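Aminotransferase AspB (Helicobacter pylori 26695, PDB 3EZS) probably acts as a pyridoxal 5'-phosphate-dependent transaminase of the class I and II aminotransferase family. Local coordinates at residues 222-227 with 241-246. Numbering follows the deposited sequence.
Sequences NVLVIH and GFIAGD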
ATOM      1  N   ASN A 222      -8.695 -19.030 -14.023  1.00 39.39           N
ATOM      2  CA  ASN A 222      -7.434 -18.502 -14.549  1.00 40.76           C
ATOM      3  C   ASN A 222      -7.473 -17.037 -15.045  1.00 40.41           C
ATOM      4  O   ASN A 222      -6.466 -16.540 -15.572  1.00 38.62           O
ATOM      5  CB  ASN A 222      -6.896 -19.388 -15.688  1.00 40.30           C
ATOM      6  CG  ASN A 222      -6.334 -20.707 -15.203  1.00 43.13           C
ATOM      7  OD1 ASN A 222      -6.619 -21.153 -14.099  1.00 39.91           O
ATOM      8  ND2 ASN A 222      -5.504 -21.323 -16.033  1.00 33.86           N
ATOM      9  N   VAL A 223      -8.592 -16.346 -14.855  1.00 38.91           N
ATOM     10  CA  VAL A 223      -8.767 -15.008 -15.445  1.00 38.67           C
ATOM     11  C   VAL A 223      -9.166 -13.939 -14.424  1.00 38.84           C
ATOM     12  O   VAL A 223     -10.017 -14.170 -13.544  1.00 35.54           O
ATOM     13  CB  VAL A 223      -9.797 -15.072 -16.596  1.00 39.14           C
ATOM     14  CG1 VAL A 223     -10.043 -13.691 -17.220  1.00 34.79           C
ATOM     15  CG2 VAL A 223      -9.342 -16.087 -17.672  1.00 38.66           C
ATOM     16  N   LEU A 224      -8.546 -12.766 -14.577  1.00 39.59           N
ATOM     17  CA  LEU A 224      -8.730 -11.619 -13.698  1.00 41.29           C
ATOM     18  C   LEU A 224      -8.627 -10.303 -14.484  1.00 39.60           C
ATOM     19  O   LEU A 224      -7.941 -10.223 -15.493  1.00 39.22           O
ATOM     20  CB  LEU A 224      -7.656 -11.625 -12.597  1.00 43.65           C
ATOM     21  CG  LEU A 224      -7.641 -12.839 -11.647  1.00 45.25           C
ATOM     22  CD1 LEU A 224      -6.249 -13.206 -11.286  1.00 54.01           C
ATOM     23  CD2 LEU A 224      -8.520 -12.655 -10.421  1.00 42.61           C
ATOM     24  N   VAL A 225      -9.347  -9.293 -14.019  1.00 39.86           N
ATOM     25  CA  VAL A 225      -9.359  -7.969 -14.627  1.00 36.86           C
ATOM     26  C   VAL A 225      -9.090  -6.994 -13.490  1.00 38.54           C
ATOM     27  O   VAL A 225      -9.525  -7.211 -12.368  1.00 42.72           O
ATOM     28  CB  VAL A 225     -10.711  -7.641 -15.342  1.00 37.42           C
ATOM     29  CG1 VAL A 225     -10.971  -8.580 -16.553  1.00 33.02           C
ATOM     30  CG2 VAL A 225     -11.882  -7.692 -14.365  1.00 35.83           C
ATOM     31  N   ILE A 226      -8.367  -5.928 -13.786  1.00 39.96           N
ATOM     32  CA  ILE A 226      -7.970  -4.927 -12.803  1.00 39.15           C
ATOM     33  C   ILE A 226      -8.555  -3.569 -13.210  1.00 38.19           C
ATOM     34  O   ILE A 226      -8.379  -3.131 -14.334  1.00 39.47           O
ATOM     35  CB  ILE A 226      -6.420  -4.882 -12.687  1.00 38.83           C
ATOM     36  CG1 ILE A 226      -5.919  -6.191 -12.077  1.00 32.96           C
ATOM     37  CG2 ILE A 226      -5.952  -3.663 -11.843  1.00 38.37           C
ATOM     38  CD1 ILE A 226      -4.395  -6.298 -11.916  1.00 39.54           C
ATOM     39  N   HIS A 227      -9.262  -2.921 -12.291  1.00 39.61           N
ATOM     40  CA  HIS A 227      -9.913  -1.634 -12.559  1.00 40.43           C
ATOM     41  C   HIS A 227      -9.446  -0.571 -11.587  1.00 39.73           C
ATOM     42  O   HIS A 227      -8.901  -0.888 -10.528  1.00 40.15           O
ATOM     43  CB  HIS A 227     -11.441  -1.791 -12.521  1.00 39.71           C
ATOM     44  CG  HIS A 227     -12.000  -2.539 -13.697  1.00 42.23           C
ATOM     45  ND1 HIS A 227     -12.685  -1.915 -14.719  1.00 40.17           N
ATOM     46  CD2 HIS A 227     -11.956  -3.857 -14.024  1.00 48.38           C
ATOM     47  CE1 HIS A 227     -13.060  -2.815 -15.614  1.00 43.60           C
ATOM     48  NE2 HIS A 227     -12.630  -4.004 -15.220  1.00 35.79           N
ATOM     49  N   GLY A 241      -9.512   1.086  -6.517  1.00 38.63           N
ATOM     50  CA  GLY A 241      -9.543   0.173  -7.639  1.00 38.13           C
ATOM     51  C   GLY A 241     -10.050  -1.155  -7.131  1.00 37.34           C
ATOM     52  O   GLY A 241     -10.472  -1.270  -5.970  1.00 37.51           O
ATOM     53  N   PHE A 242     -10.052  -2.135  -8.024  1.00 38.21           N
ATOM     54  CA  PHE A 242     -10.436  -3.486  -7.686  1.00 37.80           C
ATOM     55  C   PHE A 242      -9.845  -4.485  -8.669  1.00 38.11           C
ATOM     56  O   PHE A 242      -9.299  -4.121  -9.722  1.00 37.96           O
ATOM     57  CB  PHE A 242     -11.969  -3.649  -7.545  1.00 38.73           C
ATOM     58  CG  PHE A 242     -12.775  -3.441  -8.820  1.00 39.70           C
ATOM     59  CD1 PHE A 242     -12.965  -4.485  -9.726  1.00 37.64           C
ATOM     60  CD2 PHE A 242     -13.419  -2.234  -9.059  1.00 41.50           C
ATOM     61  CE1 PHE A 242     -13.728  -4.302 -10.886  1.00 39.24           C
ATOM     62  CE2 PHE A 242     -14.185  -2.049 -10.204  1.00 41.18           C
ATOM     63  CZ  PHE A 242     -14.342  -3.090 -11.115  1.00 37.72           C
ATOM     64  N   ILE A 243      -9.921  -5.740  -8.264  1.00 38.11           N
ATOM     65  CA  ILE A 243      -9.526  -6.881  -9.072  1.00 37.28           C
ATOM     66  C   ILE A 243     -10.694  -7.866  -8.971  1.00 39.02           C
ATOM     67  O   ILE A 243     -11.175  -8.157  -7.871  1.00 39.09           O
ATOM     68  CB  ILE A 243      -8.191  -7.504  -8.643  1.00 37.16           C
ATOM     69  CG1 ILE A 243      -7.842  -8.675  -9.565  1.00 35.53           C
ATOM     70  CG2 ILE A 243      -8.217  -7.938  -7.181  1.00 34.96           C
ATOM     71  CD1 ILE A 243      -6.417  -9.120  -9.442  1.00 38.34           C
ATOM     72  N   ALA A 244     -11.159  -8.341 -10.130  1.00 38.44           N
ATOM     73  CA  ALA A 244     -12.292  -9.240 -10.220  1.00 38.43           C
ATOM     74  C   ALA A 244     -11.988 -10.436 -11.127  1.00 39.60           C
ATOM     75  O   ALA A 244     -11.231 -10.318 -12.104  1.00 39.35           O
ATOM     76  CB  ALA A 244     -13.516  -8.472 -10.736  1.00 36.93           C
ATOM     77  N   GLY A 245     -12.563 -11.589 -10.791  1.00 41.15           N
ATOM     78  CA  GLY A 245     -12.360 -12.802 -11.585  1.00 42.28           C
ATOM     79  C   GLY A 245     -12.355 -14.072 -10.756  1.00 40.47           C
ATOM     80  O   GLY A 245     -13.176 -14.219  -9.855  1.00 40.42           O
ATOM     81  N   ASP A 246     -11.411 -14.958 -11.074  1.00 40.50           N
ATOM     82  CA  ASP A 246     -11.223 -16.291 -10.441  1.00 42.22           C
ATOM     83  C   ASP A 246     -11.318 -16.236  -8.918  1.00 43.43           C
ATOM     84  O   ASP A 246     -10.392 -15.768  -8.254  1.00 43.38           O
ATOM     85  CB  ASP A 246      -9.859 -16.862 -10.847  1.00 42.40           C
ATOM     86  CG  ASP A 246      -9.709 -18.348 -10.546  1.00 41.70           C
ATOM     87  OD1 ASP A 246     -10.231 -18.852  -9.531  1.00 35.01           O
ATOM     88  OD2 ASP A 246      -8.996 -19.001 -11.339  1.00 36.83           O
TER
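Asp246 and Asn222 close one end of an antiparallel strand pair whose other end is filled by His227 lying beside Phe242. Along the ladder, Val225 with Ala244 and His227 with Phe242 are hydrogen-bonded pairs, each joined by two backbone bonds, while Ile226 with Ile243 is a non-hydrogen-bonded pair.

His227 repays being followed outward. Its CB stands over one face of the Phe242 ring, a CH-pi contact 3.6 Å from CB to the ring centroid. CG, anti to the carbonyl carbon (chi1 -72°), lies 3.5 Å from Phe242 CZ, and CD2 comes to 3.6 Å from Phe242 CE1. ND1 is farther off, 4.1 Å from Phe242 CZ. The imidazole is nearly parallel to the phenyl, planes at 10°, but slid so far that overlap is slight. At the tip, NE2 makes a weak hydrogen bond to Glu194. Trp276 also meets the Phe242 ring.

On the sheet face carrying Ile226 and Ile243, Ile226 CG1 meets Ile243 CD1 at 4.0 Å, and both side chains pack on Val94 of helix 92-102. Beyond them Gly245 adopts backbone angles that call for glycine, its CA 3.3 Å from Val223 O in a CA-H...O contact.

Asp246 then divides its carboxylate: OD2 accepts Asn222 N at 2.7 Å, on its anti side and somewhat out of the carboxylate plane, whereas OD1 caps Arg248 N at the start of helix 247-257. These two strands belong to the mixed seven-stranded sheet of the fold-type I aminotransferase large domain, 241-245 running against its neighbours on both sides. Backbone N-H groups of Asn222 and Arg248, with a weaker one from Leu249, meet this buried carboxylate, which probably favours its ionised form, and a single residue ties the start of strand 223-228 to that of helix 247-257.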